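Local coordinates for putative pyrroline carboxylate reductase (Streptococcus pyogenes, PDB 2AHR), which reduces 1-pyrroline-5-carboxylate to L-proline with NAD(P)H as hydride donor, the last step of proline biosynthesis, at the interface of chains A and B. Residues are numbered along the deposited sequence; one frame, centred on the assembly and turned at random. Chains: chain A/B, putative pyrroline carboxylate reductase.

Contacts 1, 2 and 3 are patches of one two-fold interface between chains A and B, and each recurs with the chains exchanged. Measured between the centres of their C-alpha atoms, contact 1 lies about 13 Å from contact 2 and about 31 Å from contact 3, while contact 2 lies about 20 Å from contact 3. The long helix 158-185 takes part in all three, from chain A in contacts 1 and 2 and from chain B in contact 3. Helix 190-210 joins contacts 2 and 3, through B:Ser204 and A:Ser204 respectively. Such reciprocal use of the same helices is what a domain-swapped dimer would show.

Contact 1: the interface of chains A and B. Residues chain A 91, 162, 167, 252, 255-256, 259; chain B 227-228.
The start of chain B helix 228-239, with the preceding loop residue B:Gly227, meets chain A helices 158-185 and 241-258, the loop at A:Ala91 and the C-terminal A:Leu259. This is part of the helical dimerisation region of the pyrroline-5-carboxylate reductase family. B:Thr228 is the centre of the patch, with 95 Å² of its surface hidden by chain A. Its two branches part company: the hydroxyl turns to helix 158-185, whereas the methyl enters an apolar corner. OG1 sits between the backbone N and the carbonyl carbon (chi1 65°), and from there donates a hydrogen bond to A:Ser167 OG at 3.2 Å. The serine hydroxyl in turn makes a weak bond to the carbonyl A:Thr162 O. The other branch, B:Thr228 CG2, lies 3.7 Å from A:Ala256 CA on the backbone of helix 241-258. CB of A:Ala91, a residue of the NADP site, lies 3.8 Å and A:Leu259 CD1 3.9 Å from B:Thr228 CG2, the leucine side chain at about a right angle to the threonine. A:Thr252 also crosses at about a right angle, placing CG2 3.8 Å from B:Thr228 CB. With its CG anti to the backbone N (chi1 -179°), A:Lys255 brings A:Lys255 CG to 3.4 Å from B:Gly227 O; the chain then bends at chi2 (68°), and CD and CE also stay near that carbonyl.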
loop_
_atom_site.group_PDB
_atom_site.type_symbol
_atom_site.label_atom_id
_atom_site.label_comp_id
_atom_site.label_asym_id
_atom_site.label_seq_id
_atom_site.Cartn_x
_atom_site.Cartn_y
_atom_site.Cartn_z
ATOM N N ALA A 91 32.620 -0.140 12.729
ATOM C CA ALA A 91 31.866 -0.092 11.479
ATOM C C ALA A 91 32.163 1.201 10.728
ATOM O O ALA A 91 32.378 2.236 11.346
ATOM C CB ALA A 91 30.365 -0.178 11.763
ATOM N N THR A 162 29.677 -6.525 7.719
ATOM C CA THR A 162 29.185 -5.822 8.910
ATOM C C THR A 162 27.680 -6.061 9.129
ATOM O O THR A 162 27.226 -6.327 10.253
ATOM C CB THR A 162 29.506 -4.297 8.844
ATOM O OG1 THR A 162 30.934 -4.109 8.866
ATOM C CG2 THR A 162 28.845 -3.533 10.017
ATOM N N SER A 167 25.740 -6.929 12.558
ATOM C CA SER A 167 24.415 -6.431 12.840
ATOM C C SER A 167 23.370 -7.521 12.924
ATOM O O SER A 167 22.407 -7.360 13.646
ATOM C CB SER A 167 23.980 -5.448 11.744
ATOM O OG SER A 167 24.812 -4.308 11.775
ATOM N N THR A 252 21.473 -1.157 6.451
ATOM C CA THR A 252 22.617 -1.329 7.346
ATOM C C THR A 252 23.905 -0.920 6.626
ATOM O O THR A 252 24.759 -0.231 7.198
ATOM C CB THR A 252 22.711 -2.782 7.832
ATOM O OG1 THR A 252 21.439 -3.186 8.377
ATOM C CG2 THR A 252 23.790 -2.921 8.894
ATOM N N LYS A 255 24.245 2.821 5.928
ATOM C CA LYS A 255 24.665 3.541 7.138
ATOM C C LYS A 255 26.146 3.362 7.373
ATOM O O LYS A 255 26.842 4.319 7.699
ATOM C CB LYS A 255 23.876 3.079 8.373
ATOM C CG LYS A 255 24.260 3.798 9.638
ATOM C CD LYS A 255 23.860 5.277 9.630
ATOM C CE LYS A 255 24.460 5.998 10.838
ATOM N NZ LYS A 255 23.986 7.420 10.915
ATOM N N ALA A 256 26.627 2.127 7.232
ATOM C CA ALA A 256 28.068 1.861 7.273
ATOM C C ALA A 256 28.802 2.777 6.298
ATOM O O ALA A 256 29.751 3.455 6.687
ATOM C CB ALA A 256 28.372 0.392 6.964
ATOM N N LEU A 259 28.939 6.432 7.509
ATOM C CA LEU A 259 29.812 6.665 8.656
ATOM C C LEU A 259 31.236 6.965 8.189
ATOM O O LEU A 259 31.718 6.462 7.155
ATOM C CB LEU A 259 29.811 5.472 9.610
ATOM C CG LEU A 259 28.588 5.267 10.511
ATOM C CD1 LEU A 259 28.721 3.952 11.265
ATOM C CD2 LEU A 259 28.426 6.419 11.493
ATOM O OXT LEU A 259 31.947 7.737 8.841
ATOM N N GLY B 227 24.530 4.022 15.094
ATOM C CA GLY B 227 25.225 2.945 14.402
ATOM C C GLY B 227 24.478 2.301 13.241
ATOM O O GLY B 227 23.420 2.803 12.777
ATOM N N THR B 228 25.034 1.196 12.751
ATOM C CA THR B 228 24.501 0.529 11.560
ATOM C C THR B 228 23.295 -0.376 11.899
ATOM O O THR B 228 22.333 -0.419 11.151
ATOM C CB THR B 228 25.612 -0.278 10.835
ATOM O OG1 THR B 228 26.054 -1.352 11.682
ATOM C CG2 THR B 228 26.820 0.608 10.538
#

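Contact 2: the interface of chains A and B. Residues chain A 114, 164-165, 168-169, 172; chain B 200, 204.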
loop_
_atom_site.group_PDB
_atom_site.type_symbol
_atom_site.label_atom_id
_atom_site.label_comp_id
_atom_site.label_asym_id
_atom_site.label_seq_id
_atom_site.Cartn_x
_atom_site.Cartn_y
_atom_site.Cartn_z
ATOM N N ASN A 114 31.060 -9.866 16.422
ATOM C CA ASN A 114 29.680 -9.668 16.855
ATOM C C ASN A 114 29.521 -10.096 18.301
ATOM O O ASN A 114 30.465 -10.635 18.882
ATOM C CB ASN A 114 28.694 -10.388 15.922
ATOM C CG ASN A 114 28.829 -11.900 15.964
ATOM O OD1 ASN A 114 29.138 -12.488 17.008
ATOM N ND2 ASN A 114 28.585 -12.540 14.835
ATOM N N LEU A 164 25.945 -8.629 7.631
ATOM C CA LEU A 164 25.648 -10.061 7.668
ATOM C C LEU A 164 26.016 -10.744 8.966
ATOM O O LEU A 164 25.380 -11.715 9.337
ATOM C CB LEU A 164 26.359 -10.799 6.540
ATOM C CG LEU A 164 25.903 -10.642 5.098
ATOM C CD1 LEU A 164 26.764 -11.603 4.263
ATOM C CD2 LEU A 164 24.460 -10.998 4.989
ATOM N N ALA A 165 27.065 -10.278 9.637
ATOM C CA ALA A 165 27.549 -10.997 10.830
ATOM C C ALA A 165 27.565 -10.151 12.079
ATOM O O ALA A 165 27.429 -10.693 13.190
ATOM C CB ALA A 165 28.939 -11.555 10.585
ATOM N N SER A 168 23.534 -8.617 12.180
ATOM C CA SER A 168 22.470 -9.611 12.053
ATOM C C SER A 168 21.975 -10.273 13.353
ATOM O O SER A 168 20.837 -10.700 13.405
ATOM C CB SER A 168 22.829 -10.666 10.996
ATOM O OG SER A 168 23.904 -11.489 11.444
ATOM N N PRO A 169 22.839 -10.434 14.388
ATOM C CA PRO A 169 22.284 -10.982 15.640
ATOM C C PRO A 169 21.039 -10.231 16.114
ATOM O O PRO A 169 20.120 -10.853 16.621
ATOM C CB PRO A 169 23.428 -10.821 16.637
ATOM C CG PRO A 169 24.649 -10.981 15.802
ATOM C CD PRO A 169 24.302 -10.240 14.487
ATOM N N ILE A 172 18.191 -11.385 13.836
ATOM C CA ILE A 172 17.874 -12.715 14.309
ATOM C C ILE A 172 17.035 -12.659 15.585
ATOM O O ILE A 172 16.028 -13.363 15.686
ATOM C CB ILE A 172 19.155 -13.538 14.537
ATOM C CG1 ILE A 172 19.876 -13.770 13.199
ATOM C CG2 ILE A 172 18.852 -14.868 15.243
ATOM C CD1 ILE A 172 21.391 -13.913 13.315
ATOM N N THR B 200 26.356 -17.456 12.436
ATOM C CA THR B 200 25.861 -16.361 13.277
ATOM C C THR B 200 24.507 -16.691 13.934
ATOM O O THR B 200 24.340 -16.496 15.140
ATOM C CB THR B 200 25.828 -15.015 12.502
ATOM O OG1 THR B 200 27.150 -14.721 12.042
ATOM C CG2 THR B 200 25.370 -13.875 13.382
ATOM N N SER B 204 24.132 -16.938 17.881
ATOM C CA SER B 204 23.135 -16.034 18.456
ATOM C C SER B 204 22.111 -16.792 19.290
ATOM O O SER B 204 21.847 -16.429 20.448
ATOM C CB SER B 204 22.371 -15.274 17.344
ATOM O OG SER B 204 23.236 -14.397 16.667
#
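The methyl CG2 of B:Thr200 forms the apolar centre, pressed against chain A helix 158-185. A:Pro169 offers its ring, whose CG lies 3.8 Å from B:Thr200 CG2, the two side chains meeting at a slant. From the next turn A:Ile172 comes in at about a right angle and brings CD1 to 4.0 Å from B:Thr200 CG2. With OG1 beside the backbone N (chi1 -59°), the threonine CG2 stands anti to that N and faces the proline and isoleucine. Further out, A:Ser168 OG touches B:Thr200 CG2 at 3.4 Å, a contact of oxygen with carbon. That hydroxyl is turned back to its own helix, and A:Ser168 OG donates to A:Leu164 O at 2.6 Å, from above the carbonyl plane. One turn along chain B, B:Ser204 OG rests 3.6 Å from A:Pro169 CB while donating to B:Thr200 O at 2.8 Å. At the rim, the amide of A:Asn114 runs antiparallel alongside B:Thr200. A:Asn114 ND2 bonds A:Ala165 O at 2.7 Å, with the acceptor near the amide plane, and this link ties the A:Asn114 loop to helix 158-185. The hydroxyls of A:Ser168 and B:Ser204 and the ND2 of A:Asn114 all bond to carbonyls of their own chain. In the fold, the patch lies where helix 190-210 of one subunit packs beside helix 158-185 of the other, near the loop that follows strand 108-112.

Contact 3: the interface of chains A and B. Residues chain A 204, 207, 218, 222; chain B 115-116, 118, 173.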
loop_
_atom_site.group_PDB
_atom_site.type_symbol
_atom_site.label_atom_id
_atom_site.label_comp_id
_atom_site.label_asym_id
_atom_site.label_seq_id
_atom_site.Cartn_x
_atom_site.Cartn_y
_atom_site.Cartn_z
ATOM N N SER A 204 17.808 -26.026 13.885
ATOM C CA SER A 204 17.608 -25.861 12.450
ATOM C C SER A 204 18.896 -25.462 11.770
ATOM O O SER A 204 19.234 -25.971 10.703
ATOM C CB SER A 204 16.538 -24.791 12.177
ATOM O OG SER A 204 15.272 -25.298 12.538
ATOM N N ASN A 207 21.354 -28.323 11.810
ATOM C CA ASN A 207 20.992 -29.235 10.709
ATOM C C ASN A 207 21.478 -28.702 9.351
ATOM O O ASN A 207 22.121 -29.425 8.595
ATOM C CB ASN A 207 19.471 -29.507 10.694
ATOM C CG ASN A 207 19.096 -30.812 9.975
ATOM O OD1 ASN A 207 17.912 -31.184 9.916
ATOM N ND2 ASN A 207 20.081 -31.504 9.435
ATOM N N PHE A 218 15.688 -27.936 2.231
ATOM C CA PHE A 218 15.001 -28.156 3.506
ATOM C C PHE A 218 13.549 -27.641 3.481
ATOM O O PHE A 218 12.617 -28.301 3.966
ATOM C CB PHE A 218 15.752 -27.452 4.644
ATOM C CG PHE A 218 16.932 -28.223 5.174
ATOM C CD1 PHE A 218 16.744 -29.270 6.086
ATOM C CD2 PHE A 218 18.237 -27.887 4.791
ATOM C CE1 PHE A 218 17.840 -29.986 6.590
ATOM C CE2 PHE A 218 19.333 -28.594 5.293
ATOM C CZ PHE A 218 19.138 -29.639 6.189
ATOM N N ILE A 222 10.195 -29.867 4.273
ATOM C CA ILE A 222 9.296 -29.474 5.358
ATOM C C ILE A 222 7.841 -29.173 4.893
ATOM O O ILE A 222 6.877 -29.415 5.637
ATOM C CB ILE A 222 9.903 -28.293 6.162
ATOM C CG1 ILE A 222 11.176 -28.747 6.883
ATOM C CG2 ILE A 222 8.907 -27.722 7.174
ATOM C CD1 ILE A 222 12.125 -27.616 7.264
HETATM N N MSE B 115 11.822 -31.407 11.593
HETATM C CA MSE B 115 12.816 -32.060 10.722
HETATM C C MSE B 115 14.185 -32.214 11.371
HETATM O O MSE B 115 15.022 -32.948 10.861
HETATM C CB MSE B 115 12.949 -31.307 9.390
HETATM C CG MSE B 115 13.506 -32.155 8.192
HETATM SE SE MSE B 115 12.568 -33.654 7.720
HETATM C CE MSE B 115 10.951 -33.008 7.324
ATOM N N ASN B 116 14.411 -31.506 12.477
ATOM C CA ASN B 116 15.654 -31.605 13.241
ATOM C C ASN B 116 15.784 -32.934 13.967
ATOM O O ASN B 116 16.843 -33.260 14.560
ATOM C CB ASN B 116 15.773 -30.403 14.161
ATOM C CG ASN B 116 15.774 -29.094 13.379
ATOM O OD1 ASN B 116 16.332 -29.027 12.294
ATOM N ND2 ASN B 116 15.132 -28.072 13.906
ATOM N N GLN B 118 16.231 -35.347 12.297
ATOM C CA GLN B 118 17.327 -35.863 11.455
ATOM C C GLN B 118 18.665 -35.870 12.165
ATOM O O GLN B 118 19.524 -36.735 11.891
ATOM C CB GLN B 118 17.482 -35.041 10.174
ATOM C CG GLN B 118 16.407 -35.296 9.128
ATOM C CD GLN B 118 16.616 -34.484 7.848
ATOM O OE1 GLN B 118 16.164 -34.880 6.773
ATOM N NE2 GLN B 118 17.287 -33.346 7.961
ATOM N N TYR B 173 14.686 -21.085 7.752
ATOM C CA TYR B 173 15.481 -21.195 6.521
ATOM C C TYR B 173 15.161 -20.119 5.475
ATOM O O TYR B 173 16.041 -19.691 4.733
ATOM C CB TYR B 173 15.316 -22.591 5.904
ATOM C CG TYR B 173 15.824 -23.729 6.786
ATOM C CD1 TYR B 173 17.080 -23.645 7.427
ATOM C CD2 TYR B 173 15.053 -24.895 6.974
ATOM C CE1 TYR B 173 17.545 -24.696 8.265
ATOM C CE2 TYR B 173 15.509 -25.943 7.805
ATOM C CZ TYR B 173 16.755 -25.831 8.433
ATOM O OH TYR B 173 17.204 -26.864 9.231
HETATM O O HOH W 1 15.841 -29.119 9.772
#
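B:Tyr173 reaches across to A:Ser204, its phenol OH donating to the backbone carbonyl O at 2.7 Å. This joint of the pyrroline-5-carboxylate reductase dimer sets chain A helices 190-210 and 215-222 against helix 158-185 and the 3-10 helix 115-119 of chain B. The carbonyl oxygen arrives at the edge of the phenol ring, in its plane. On the side chain of the same serine, B:Asn116 ND2 donates to A:Ser204 OG at 3.1 Å along a nearly straight line (171° at H), with the oxygen close to the amide plane. A:Ser204 is thus gripped through both backbone and hydroxyl. A third bond runs from B:Gln118 NE2 to A:Asn207 OD1 at 3.0 Å, in the carbonyl plane on a lone pair, though bent at the hydrogen (137°). The two amides stand nearly perpendicular. B:Gln118 reaches it with CD stretched away from CA (chi2 -178°). Water 1 knits these groups together, lying 2.7 Å from B:Tyr173 OH and also bonding A:Asn207 OD1 and B:Asn116 OD1. Behind the polar cluster, apolar groups pack on the tyrosine and probably steady it. A:Phe218 CB packs 3.5 Å from B:Tyr173 CE2, and the phenol OH lies over the rim of one phenylalanine face. A:Ile222 CD1 comes to the tyrosine edge at 3.8 Å from B:Tyr173 CE2. Farther out, A:Ile222 CG1 lies alongside CB of B:Met115, modelled as selenomethionine.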